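Local coordinates for protein extracellular sialidase/neuraminidase, putative (Aspergillus fumigatus, PDB 2XZI) that hydrolyses glycosides of the deaminated sialic acid Kdn as a Kdnase of the sialidase family, probably outside the fungal cell, at residues I292-A297 against R303-R308; R322-A327 against R373-S378; S339-T344 against I349-E354. All coordinates share one frame; numbering follows the deposited sequence.

Following the chain, interaction 1 closes first: 292-297 turns back on 303-308 as a beta hairpin inside one propeller blade. Strand 322-323 then adds the outer edge, with Arg322 N and, just past the strand, Leu324 N bonding to Val307 O and Met305 O. There interaction 2 opens, closing only after 45 intervening residues, when 373-378 returns. Interaction 3, the hairpin of 339-344 and 349-354, lies nested inside that loop. Interaction 1 precedes both in series. Interaction 2 joins neighbouring blades, since 322-327 belongs to that of interaction 1 and 373-378 to that of interaction 3. Further in, Ile292 and Leu294 of interaction 1 pack against Met341 of interaction 3.

Interaction 1. Residues I292-A297 against R303-R308; sequences IFLNSA and RAMRVR. With KDM (deamino-alpha-neuraminic acid), chain D.
In the beta hairpin formed by the two middle strands of a propeller blade, Phe293 and Arg308 make a hydrogen-bonded antiparallel pair, with Phe293 N to Arg308 O at 2.9 Å and Arg308 N to Phe293 O at 2.8 Å. The pairing continues past the corner at Asn295, whose O takes Arg306 N almost head-on; the return bond, Asn295 N to Arg306 O, is weak. On the Leu294 side, Leu294 CD1 lies over the Arg306 carbonyl and against Val307, while the Met305 side chain, bent at chi2 and chi3, crosses that of Leu294 at about a right angle and sets Met305 CE 3.8 Å from Leu294 CD1. Ser296 OG, anti to its own nitrogen (chi1 -175°), accepts Ala304 N at 2.9 Å and is also bonded to Ser301 O, so the turn is tied from within. The other face carries arginines. Ala297 CB sits over one face of the Arg306 guanidinium, 3.6 Å from Arg306 NH2, and Arg306 NH1 in turn lies above the Arg308 guanidinium. Their NH1 atoms bind Tyr320 O and Asn319 O, respectively. Two waters donate to Asn295 OD1 and accept from Arg308 NE and Arg308 NH2; Asn295 ND2 goes to Asp273. From the connection itself, Arg303, extended from CG to NE, reaches a bound deamino-alpha-neuraminic acid (KDM), with Arg303 NE 2.9 Å from KDM O4. Its NH2 adds a longer bond. Carbonyls, water and the Tyr320 ring thus solvate two neighbouring guanidinium groups, probably offsetting their repulsion, while the tied turn places Arg303 beside the sugar.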
loop_
_atom_site.group_PDB
_atom_site.type_symbol
_atom_site.label_atom_id
_atom_site.label_comp_id
_atom_site.label_asym_id
_atom_site.label_seq_id
_atom_site.Cartn_x
_atom_site.Cartn_y
_atom_site.Cartn_z
ATOM N N ILE A 292 -2.580 -14.413 -0.422
ATOM C CA ILE A 292 -1.584 -13.996 0.564
ATOM C C ILE A 292 -2.102 -12.765 1.325
ATOM O O ILE A 292 -2.715 -11.868 0.742
ATOM C CB ILE A 292 -0.222 -13.630 -0.116
ATOM C CG1 ILE A 292 0.167 -14.586 -1.268
ATOM C CG2 ILE A 292 0.873 -13.495 0.950
ATOM C CD1 ILE A 292 0.343 -16.077 -0.877
ATOM N N PHE A 293 -1.861 -12.737 2.637
ATOM C CA PHE A 293 -2.234 -11.595 3.476
ATOM C C PHE A 293 -1.058 -11.182 4.357
ATOM O O PHE A 293 -0.299 -12.037 4.824
ATOM C CB PHE A 293 -3.454 -11.924 4.341
ATOM C CG PHE A 293 -3.920 -10.765 5.167
ATOM C CD1 PHE A 293 -4.577 -9.688 4.576
ATOM C CD2 PHE A 293 -3.674 -10.727 6.540
ATOM C CE1 PHE A 293 -4.999 -8.599 5.324
ATOM C CE2 PHE A 293 -4.094 -9.630 7.305
ATOM C CZ PHE A 293 -4.761 -8.559 6.689
ATOM N N LEU A 294 -0.910 -9.875 4.580
ATOM C CA LEU A 294 0.159 -9.336 5.417
ATOM C C LEU A 294 -0.364 -8.188 6.263
ATOM O O LEU A 294 -0.984 -7.254 5.751
ATOM C CB LEU A 294 1.286 -8.816 4.524
ATOM C CG LEU A 294 2.498 -8.150 5.177
ATOM C CD1 LEU A 294 3.211 -9.005 6.214
ATOM C CD2 LEU A 294 3.463 -7.776 4.047
ATOM N N ASN A 295 -0.115 -8.263 7.570
ATOM C CA ASN A 295 -0.433 -7.165 8.488
ATOM C C ASN A 295 0.350 -7.389 9.771
ATOM O O ASN A 295 1.161 -8.324 9.858
ATOM C CB ASN A 295 -1.959 -7.038 8.753
ATOM C CG ASN A 295 -2.457 -7.921 9.911
ATOM O OD1 ASN A 295 -2.023 -9.063 10.075
ATOM N ND2 ASN A 295 -3.380 -7.374 10.712
ATOM N N SER A 296 0.153 -6.501 10.744
ATOM C CA SER A 296 0.699 -6.788 12.061
ATOM C C SER A 296 -0.312 -7.623 12.834
ATOM O O SER A 296 -1.397 -7.144 13.177
ATOM C CB SER A 296 1.015 -5.516 12.827
ATOM O OG SER A 296 1.650 -5.877 14.052
ATOM N N ALA A 297 0.058 -8.869 13.108
ATOM C CA ALA A 297 -0.830 -9.870 13.714
ATOM C C ALA A 297 -0.903 -9.706 15.229
ATOM O O ALA A 297 -0.464 -10.574 16.005
ATOM C CB ALA A 297 -0.351 -11.257 13.348
ATOM N N ARG A 303 4.239 -4.076 15.514
ATOM C CA ARG A 303 5.525 -4.755 15.381
ATOM C C ARG A 303 5.390 -6.277 15.385
ATOM O O ARG A 303 6.246 -6.979 15.930
ATOM C CB ARG A 303 6.456 -4.348 16.524
ATOM C CG ARG A 303 6.839 -2.888 16.520
ATOM C CD ARG A 303 7.958 -2.636 17.515
ATOM N NE ARG A 303 8.222 -1.208 17.651
ATOM C CZ ARG A 303 8.986 -0.659 18.596
ATOM N NH1 ARG A 303 9.595 -1.407 19.512
ATOM N NH2 ARG A 303 9.143 0.659 18.623
ATOM N N ALA A 304 4.319 -6.790 14.805
ATOM C CA ALA A 304 4.075 -8.222 14.771
ATOM C C ALA A 304 3.798 -8.677 13.332
ATOM O O ALA A 304 2.898 -9.462 13.089
ATOM C CB ALA A 304 2.908 -8.599 15.702
ATOM N N MET A 305 4.592 -8.184 12.387
ATOM C CA MET A 305 4.318 -8.434 10.968
ATOM C C MET A 305 4.327 -9.920 10.652
ATOM O O MET A 305 5.268 -10.633 10.992
ATOM C CB MET A 305 5.339 -7.724 10.066
ATOM C CG MET A 305 5.323 -6.191 10.132
ATOM S SD MET A 305 3.697 -5.431 9.991
ATOM C CE MET A 305 3.230 -5.879 8.298
ATOM N N ARG A 306 3.269 -10.374 9.980
ATOM C CA ARG A 306 3.065 -11.781 9.689
ATOM C C ARG A 306 2.481 -11.914 8.303
ATOM O O ARG A 306 1.435 -11.320 8.024
ATOM C CB ARG A 306 2.053 -12.339 10.679
ATOM C CG ARG A 306 1.813 -13.848 10.578
ATOM C CD ARG A 306 2.618 -14.610 11.634
ATOM N NE ARG A 306 2.164 -14.298 12.991
ATOM C CZ ARG A 306 1.054 -14.782 13.555
ATOM N NH1 ARG A 306 0.256 -15.626 12.898
ATOM N NH2 ARG A 306 0.735 -14.403 14.788
ATOM N N VAL A 307 3.142 -12.693 7.456
ATOM C CA VAL A 307 2.611 -12.997 6.124
ATOM C C VAL A 307 1.945 -14.372 6.172
ATOM O O VAL A 307 2.493 -15.290 6.786
ATOM C CB VAL A 307 3.714 -12.893 5.029
ATOM C CG1 VAL A 307 4.807 -13.975 5.191
ATOM C CG2 VAL A 307 3.078 -12.933 3.647
ATOM N N ARG A 308 0.776 -14.504 5.541
ATOM C CA ARG A 308 -0.041 -15.711 5.623
ATOM C C ARG A 308 -0.580 -16.146 4.276
ATOM O O ARG A 308 -0.707 -15.321 3.352
ATOM C CB ARG A 308 -1.264 -15.440 6.492
ATOM C CG ARG A 308 -0.969 -14.943 7.906
ATOM C CD ARG A 308 -2.303 -14.609 8.512
ATOM N NE ARG A 308 -2.272 -13.916 9.791
ATOM C CZ ARG A 308 -2.531 -14.494 10.958
ATOM N NH1 ARG A 308 -2.770 -15.809 11.021
ATOM N NH2 ARG A 308 -2.561 -13.752 12.059
HETATM C C2 KDM D . 4.036 1.633 18.180
HETATM C C1 KDM D . 2.921 0.735 17.594
HETATM C C3 KDM D . 5.439 1.106 17.800
HETATM C C4 KDM D . 5.731 1.316 16.300
HETATM C C5 KDM D . 5.441 2.764 15.869
HETATM C C6 KDM D . 4.016 3.187 16.288
HETATM C C7 KDM D . 3.520 4.621 16.004
HETATM C C8 KDM D . 2.051 4.787 16.480
HETATM C C9 KDM D . 1.475 6.211 16.311
HETATM O O5 KDM D . 5.587 2.895 14.445
HETATM O O1A KDM D . 1.900 1.308 17.144
HETATM O O1B KDM D . 3.111 -0.504 17.609
HETATM O O4 KDM D . 7.102 0.987 16.051
HETATM O O6 KDM D . 3.897 3.004 17.735
HETATM O O7 KDM D . 4.359 5.574 16.674
HETATM O O8 KDM D . 1.206 3.845 15.804
HETATM O O9 KDM D . 2.039 6.881 15.177
HETATM O O2 KDM D . 3.930 1.649 19.611
HETATM O O HOH W 1 -3.516 -10.892 11.645
HETATM O O HOH W 2 -1.155 -11.393 9.018
HETATM O O HOH W 3 1.746 -12.197 16.336
#

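Interaction 2. Residues R322-A327 against R373-S378; sequences RKLEDA and RRFNLS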
loop_
_atom_site.group_PDB
_atom_site.type_symbol
_atom_site.label_atom_id
_atom_site.label_comp_id
_atom_site.label_asym_id
_atom_site.label_seq_id
_atom_site.Cartn_x
_atom_site.Cartn_y
_atom_site.Cartn_z
ATOM N N ARG A 322 4.142 -16.853 8.630
ATOM C CA ARG A 322 5.475 -16.660 9.169
ATOM C C ARG A 322 5.694 -15.210 9.605
ATOM O O ARG A 322 5.304 -14.271 8.916
ATOM C CB ARG A 322 6.542 -17.095 8.164
ATOM C CG ARG A 322 7.927 -17.210 8.786
ATOM C CD ARG A 322 8.895 -17.994 7.935
ATOM N NE ARG A 322 10.073 -18.334 8.733
ATOM C CZ ARG A 322 11.043 -19.152 8.343
ATOM N NH1 ARG A 322 11.002 -19.751 7.161
ATOM N NH2 ARG A 322 12.048 -19.401 9.182
ATOM N N LYS A 323 6.315 -15.042 10.762
ATOM C CA LYS A 323 6.710 -13.725 11.220
ATOM C C LYS A 323 7.844 -13.195 10.380
ATOM O O LYS A 323 8.839 -13.886 10.170
ATOM C CB LYS A 323 7.191 -13.774 12.674
ATOM C CG LYS A 323 6.158 -14.219 13.650
ATOM C CD LYS A 323 6.781 -14.218 15.046
ATOM C CE LYS A 323 5.801 -14.677 16.097
ATOM N NZ LYS A 323 6.435 -14.704 17.455
ATOM N N LEU A 324 7.717 -11.946 9.929
ATOM C CA LEU A 324 8.826 -11.320 9.192
ATOM C C LEU A 324 10.108 -11.203 10.028
ATOM O O LEU A 324 11.214 -11.207 9.468
ATOM C CB LEU A 324 8.457 -9.949 8.602
ATOM C CG LEU A 324 7.274 -9.957 7.644
ATOM C CD1 LEU A 324 7.152 -8.614 6.946
ATOM C CD2 LEU A 324 7.339 -11.102 6.614
ATOM N N GLU A 325 9.953 -11.169 11.355
ATOM C CA GLU A 325 11.110 -11.064 12.237
ATOM C C GLU A 325 12.000 -12.316 12.193
ATOM O O GLU A 325 13.129 -12.285 12.661
ATOM C CB GLU A 325 10.708 -10.656 13.670
ATOM C CG GLU A 325 9.371 -11.182 14.172
ATOM C CD GLU A 325 8.812 -10.379 15.345
ATOM O OE1 GLU A 325 9.558 -10.170 16.330
ATOM O OE2 GLU A 325 7.624 -9.968 15.286
ATOM N N ASP A 326 11.510 -13.402 11.591
ATOM C CA ASP A 326 12.350 -14.590 11.351
ATOM C C ASP A 326 13.477 -14.301 10.354
ATOM O O ASP A 326 14.470 -15.036 10.295
ATOM C CB ASP A 326 11.527 -15.760 10.800
ATOM C CG ASP A 326 10.563 -16.360 11.809
ATOM O OD1 ASP A 326 10.493 -15.891 12.959
ATOM O OD2 ASP A 326 9.872 -17.329 11.412
ATOM N N ALA A 327 13.300 -13.249 9.551
ATOM C CA ALA A 327 14.307 -12.781 8.608
ATOM C C ALA A 327 14.506 -11.277 8.876
ATOM O O ALA A 327 14.222 -10.439 8.024
ATOM C CB ALA A 327 13.840 -13.022 7.170
ATOM N N ARG A 373 11.384 -6.588 0.874
ATOM C CA ARG A 373 11.608 -7.998 1.136
ATOM C C ARG A 373 11.215 -8.781 -0.087
ATOM O O ARG A 373 10.218 -8.439 -0.763
ATOM C CB ARG A 373 10.735 -8.480 2.271
ATOM C CG ARG A 373 11.066 -7.900 3.612
ATOM C CD ARG A 373 10.181 -8.495 4.707
ATOM N NE ARG A 373 10.745 -8.196 6.018
ATOM C CZ ARG A 373 11.743 -8.880 6.573
ATOM N NH1 ARG A 373 12.286 -9.916 5.946
ATOM N NH2 ARG A 373 12.204 -8.517 7.764
ATOM N N ARG A 374 11.987 -9.833 -0.362
ATOM C CA ARG A 374 11.582 -10.886 -1.283
ATOM C C ARG A 374 11.606 -12.197 -0.532
ATOM O O ARG A 374 12.564 -12.474 0.199
ATOM C CB ARG A 374 12.522 -10.952 -2.480
ATOM C CG ARG A 374 12.381 -9.777 -3.412
ATOM C CD ARG A 374 13.626 -9.499 -4.275
ATOM N NE ARG A 374 14.301 -10.715 -4.723
ATOM C CZ ARG A 374 13.915 -11.462 -5.755
ATOM N NH1 ARG A 374 12.861 -11.110 -6.486
ATOM N NH2 ARG A 374 14.575 -12.586 -6.035
ATOM N N PHE A 375 10.583 -13.022 -0.723
ATOM C CA PHE A 375 10.591 -14.367 -0.160
ATOM C C PHE A 375 9.701 -15.235 -1.006
ATOM O O PHE A 375 8.801 -14.735 -1.678
ATOM C CB PHE A 375 10.133 -14.364 1.313
ATOM C CG PHE A 375 8.892 -13.548 1.579
ATOM C CD1 PHE A 375 7.645 -14.081 1.357
ATOM C CD2 PHE A 375 8.982 -12.256 2.086
ATOM C CE1 PHE A 375 6.501 -13.342 1.612
ATOM C CE2 PHE A 375 7.839 -11.515 2.347
ATOM C CZ PHE A 375 6.594 -12.074 2.110
ATOM N N ASN A 376 9.962 -16.536 -1.016
ATOM C CA ASN A 376 9.085 -17.444 -1.733
ATOM C C ASN A 376 8.074 -18.123 -0.827
ATOM O O ASN A 376 8.084 -17.951 0.395
ATOM C CB ASN A 376 9.866 -18.450 -2.587
ATOM C CG ASN A 376 10.786 -19.354 -1.777
ATOM O OD1 ASN A 376 10.876 -19.276 -0.542
ATOM N ND2 ASN A 376 11.490 -20.218 -2.489
ATOM N N LEU A 377 7.158 -18.855 -1.449
ATOM C CA LEU A 377 6.132 -19.573 -0.704
ATOM C C LEU A 377 6.776 -20.562 0.253
ATOM O O LEU A 377 6.324 -20.713 1.390
ATOM C CB LEU A 377 5.178 -20.293 -1.653
ATOM C CG LEU A 377 4.274 -19.414 -2.508
ATOM C CD1 LEU A 377 3.586 -20.313 -3.520
ATOM C CD2 LEU A 377 3.267 -18.628 -1.661
ATOM N N SER A 378 7.844 -21.225 -0.202
ATOM C CA SER A 378 8.571 -22.156 0.653
ATOM C C SER A 378 9.037 -21.509 1.949
ATOM O O SER A 378 8.941 -22.104 3.004
ATOM C CB SER A 378 9.787 -22.700 -0.064
ATOM O OG SER A 378 10.502 -23.522 0.830
#
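The carbonyl oxygen Ala327 O is gripped end-on by both terminal nitrogens of Arg373, with Arg373 NH2 at 2.8 Å and Arg373 NH1 at 2.9 Å from it. The oxygen lies in the guanidinium plane, but the nitrogens stand out of the carbonyl's own plane, both on one side of it, NH2 by 42°. Arg373 runs extended from CG to NE, and a final turn at chi4 (-81°) sets the guanidinium across the end of the chain. Leu324 lies over one face of that flat group. Its CB stands above the rim, and Leu324 CD1 packs at 3.7 Å from Arg373 NE and close to the CD methylene. Leu324 O also sits over the guanidinium, 3.3 Å from Arg373 NH2, yet at an angle too poor for a bond; instead, Leu324 O accepts Ala327 N within the 3-10 turn. Ala327 CB rests beside NH1, and Leu324 CD2 makes a looser contact with Phe375 CE2 at 4.3 Å. The turn is braced further by a salt bridge in which Arg322 NE meets the anti lone pair of Asp326 OD2 at 2.9 Å. Arg322 also reaches Trp379, by its NH1 to the carbonyl and by cation-pi contact, and Phe375 meets the same indole. The contact joins the outer edge of one blade to the end of strand 368-375 in the next. Arg373 NH2 also makes a salt bridge to Glu335 OE1, so the buried cation donates to a carboxylate as well as a carbonyl; the carboxylate probably stabilises its charge.

Interaction 3. Residues S339-T344 against I349-E354; sequences SSMTKT and IGALVE
Met341 lays its CG against Ala351 CB at 4.0 Å, and its SD runs alongside Ile349 CG2 at 4.1 Å, the two longer side chains pointing the same way. Met341 CG stands anti to the carbonyl carbon (chi1 -63°), and a bend at chi3 carries the methyl off the partner strand toward Ile292 and Leu294 of the adjacent blade. Between the strands, antiparallel backbone bonds come in two pairs. Ser340 and Leu352 exchange one, Ser340 O receiving Leu352 N at 2.8 Å in the carbonyl plane; Thr342 and Gly350 exchange the other, with Gly350 N to Thr342 O also 2.8 Å and nearly straight at 170°. Thr344 CG2 comes to 4.0 Å from Gly350 N, on the side of the glycine where a CB would be tight, and Thr342 CG2 lies near Gly350 O. On this same face Ser340 OG bonds to Val43 N, and Leu352 packs on Pro41 and Val43. Ser339 OG, on the Met341 face, is bonded to Ser279 OG. Past the paired region, Glu354 binds Arg39 through OE2 and Tyr338 N through OE1, a second-shell carboxylate between two residues of a Kdn pocket. The hairpin supplies two adjacent strands of a four-stranded antiparallel blade, packed between strands 290-294 and 37-45 of its neighbours, as in the six-bladed beta-propeller of sialidases.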
loop_
_atom_site.group_PDB
_atom_site.type_symbol
_atom_site.label_atom_id
_atom_site.label_comp_id
_atom_site.label_asym_id
_atom_site.label_seq_id
_atom_site.Cartn_x
_atom_site.Cartn_y
_atom_site.Cartn_z
ATOM N N SER A 339 2.076 -1.967 4.791
ATOM C CA SER A 339 2.780 -2.873 3.901
ATOM C C SER A 339 2.109 -2.943 2.539
ATOM O O SER A 339 0.960 -2.527 2.377
ATOM C CB SER A 339 2.838 -4.272 4.523
ATOM O OG SER A 339 1.524 -4.816 4.604
ATOM N N SER A 340 2.842 -3.485 1.564
ATOM C CA SER A 340 2.332 -3.697 0.212
ATOM C C SER A 340 3.022 -4.908 -0.383
ATOM O O SER A 340 4.221 -5.094 -0.173
ATOM C CB SER A 340 2.578 -2.463 -0.658
ATOM O OG SER A 340 1.941 -2.577 -1.921
ATOM N N MET A 341 2.264 -5.736 -1.102
ATOM C CA MET A 341 2.839 -6.907 -1.757
ATOM C C MET A 341 2.547 -6.983 -3.246
ATOM O O MET A 341 1.474 -6.578 -3.714
ATOM C CB MET A 341 2.306 -8.212 -1.132
ATOM C CG MET A 341 2.655 -8.408 0.331
ATOM S SD MET A 341 2.002 -9.975 0.929
ATOM C CE MET A 341 0.228 -9.639 0.979
ATOM N N THR A 342 3.500 -7.563 -3.961
ATOM C CA THR A 342 3.347 -7.919 -5.372
ATOM C C THR A 342 3.975 -9.294 -5.624
ATOM O O THR A 342 4.797 -9.776 -4.843
ATOM C CB THR A 342 3.969 -6.862 -6.306
ATOM O OG1 THR A 342 3.582 -7.143 -7.662
ATOM C CG2 THR A 342 5.480 -6.884 -6.205
ATOM N N LYS A 343 3.568 -9.939 -6.715
ATOM C CA LYS A 343 4.335 -11.055 -7.224
ATOM C C LYS A 343 5.466 -10.517 -8.075
ATOM O O LYS A 343 5.266 -9.564 -8.825
ATOM C CB LYS A 343 3.457 -11.953 -8.087
ATOM C CG LYS A 343 2.343 -12.625 -7.336
ATOM C CD LYS A 343 1.643 -13.659 -8.193
ATOM C CE LYS A 343 0.707 -13.012 -9.193
ATOM N NZ LYS A 343 -0.181 -14.026 -9.818
ATOM N N THR A 344 6.644 -11.118 -7.960
ATOM C CA THR A 344 7.778 -10.747 -8.808
ATOM C C THR A 344 7.817 -11.660 -10.019
ATOM O O THR A 344 7.145 -12.701 -10.057
ATOM C CB THR A 344 9.125 -10.904 -8.074
ATOM O OG1 THR A 344 9.367 -12.295 -7.808
ATOM C CG2 THR A 344 9.142 -10.115 -6.763
ATOM N N ILE A 349 7.336 -13.435 -3.675
ATOM C CA ILE A 349 6.529 -12.340 -3.177
ATOM C C ILE A 349 7.484 -11.174 -2.836
ATOM O O ILE A 349 8.520 -11.346 -2.184
ATOM C CB ILE A 349 5.689 -12.779 -1.952
ATOM C CG1 ILE A 349 4.653 -13.856 -2.361
ATOM C CG2 ILE A 349 4.964 -11.595 -1.322
ATOM C CD1 ILE A 349 4.070 -14.621 -1.206
ATOM N N GLY A 350 7.162 -9.993 -3.332
ATOM C CA GLY A 350 7.905 -8.800 -2.994
ATOM C C GLY A 350 7.037 -7.949 -2.108
ATOM O O GLY A 350 5.897 -7.668 -2.450
ATOM N N ALA A 351 7.569 -7.562 -0.956
ATOM C CA ALA A 351 6.818 -6.802 0.026
ATOM C C ALA A 351 7.581 -5.563 0.466
ATOM O O ALA A 351 8.781 -5.627 0.734
ATOM C CB ALA A 351 6.482 -7.677 1.228
ATOM N N LEU A 352 6.868 -4.446 0.547
ATOM C CA LEU A 352 7.361 -3.246 1.213
ATOM C C LEU A 352 6.751 -3.201 2.589
ATOM O O LEU A 352 5.560 -3.454 2.740
ATOM C CB LEU A 352 6.964 -1.990 0.434
ATOM C CG LEU A 352 7.628 -1.767 -0.909
ATOM C CD1 LEU A 352 7.018 -0.567 -1.592
ATOM C CD2 LEU A 352 9.168 -1.595 -0.788
ATOM N N VAL A 353 7.567 -2.867 3.590
ATOM C CA VAL A 353 7.117 -2.840 4.985
ATOM C C VAL A 353 7.732 -1.629 5.690
ATOM O O VAL A 353 8.954 -1.414 5.629
ATOM C CB VAL A 353 7.511 -4.137 5.767
ATOM C CG1 VAL A 353 6.796 -4.185 7.124
ATOM C CG2 VAL A 353 7.201 -5.406 4.959
ATOM N N GLU A 354 6.883 -0.843 6.346
ATOM C CA GLU A 354 7.342 0.261 7.174
ATOM C C GLU A 354 8.204 -0.187 8.345
ATOM O O GLU A 354 8.043 -1.296 8.870
ATOM C CB GLU A 354 6.146 1.032 7.738
ATOM C CG GLU A 354 5.347 1.768 6.692
ATOM C CD GLU A 354 4.284 2.686 7.325
ATOM O OE1 GLU A 354 3.749 2.341 8.399
ATOM O OE2 GLU A 354 3.971 3.741 6.746
#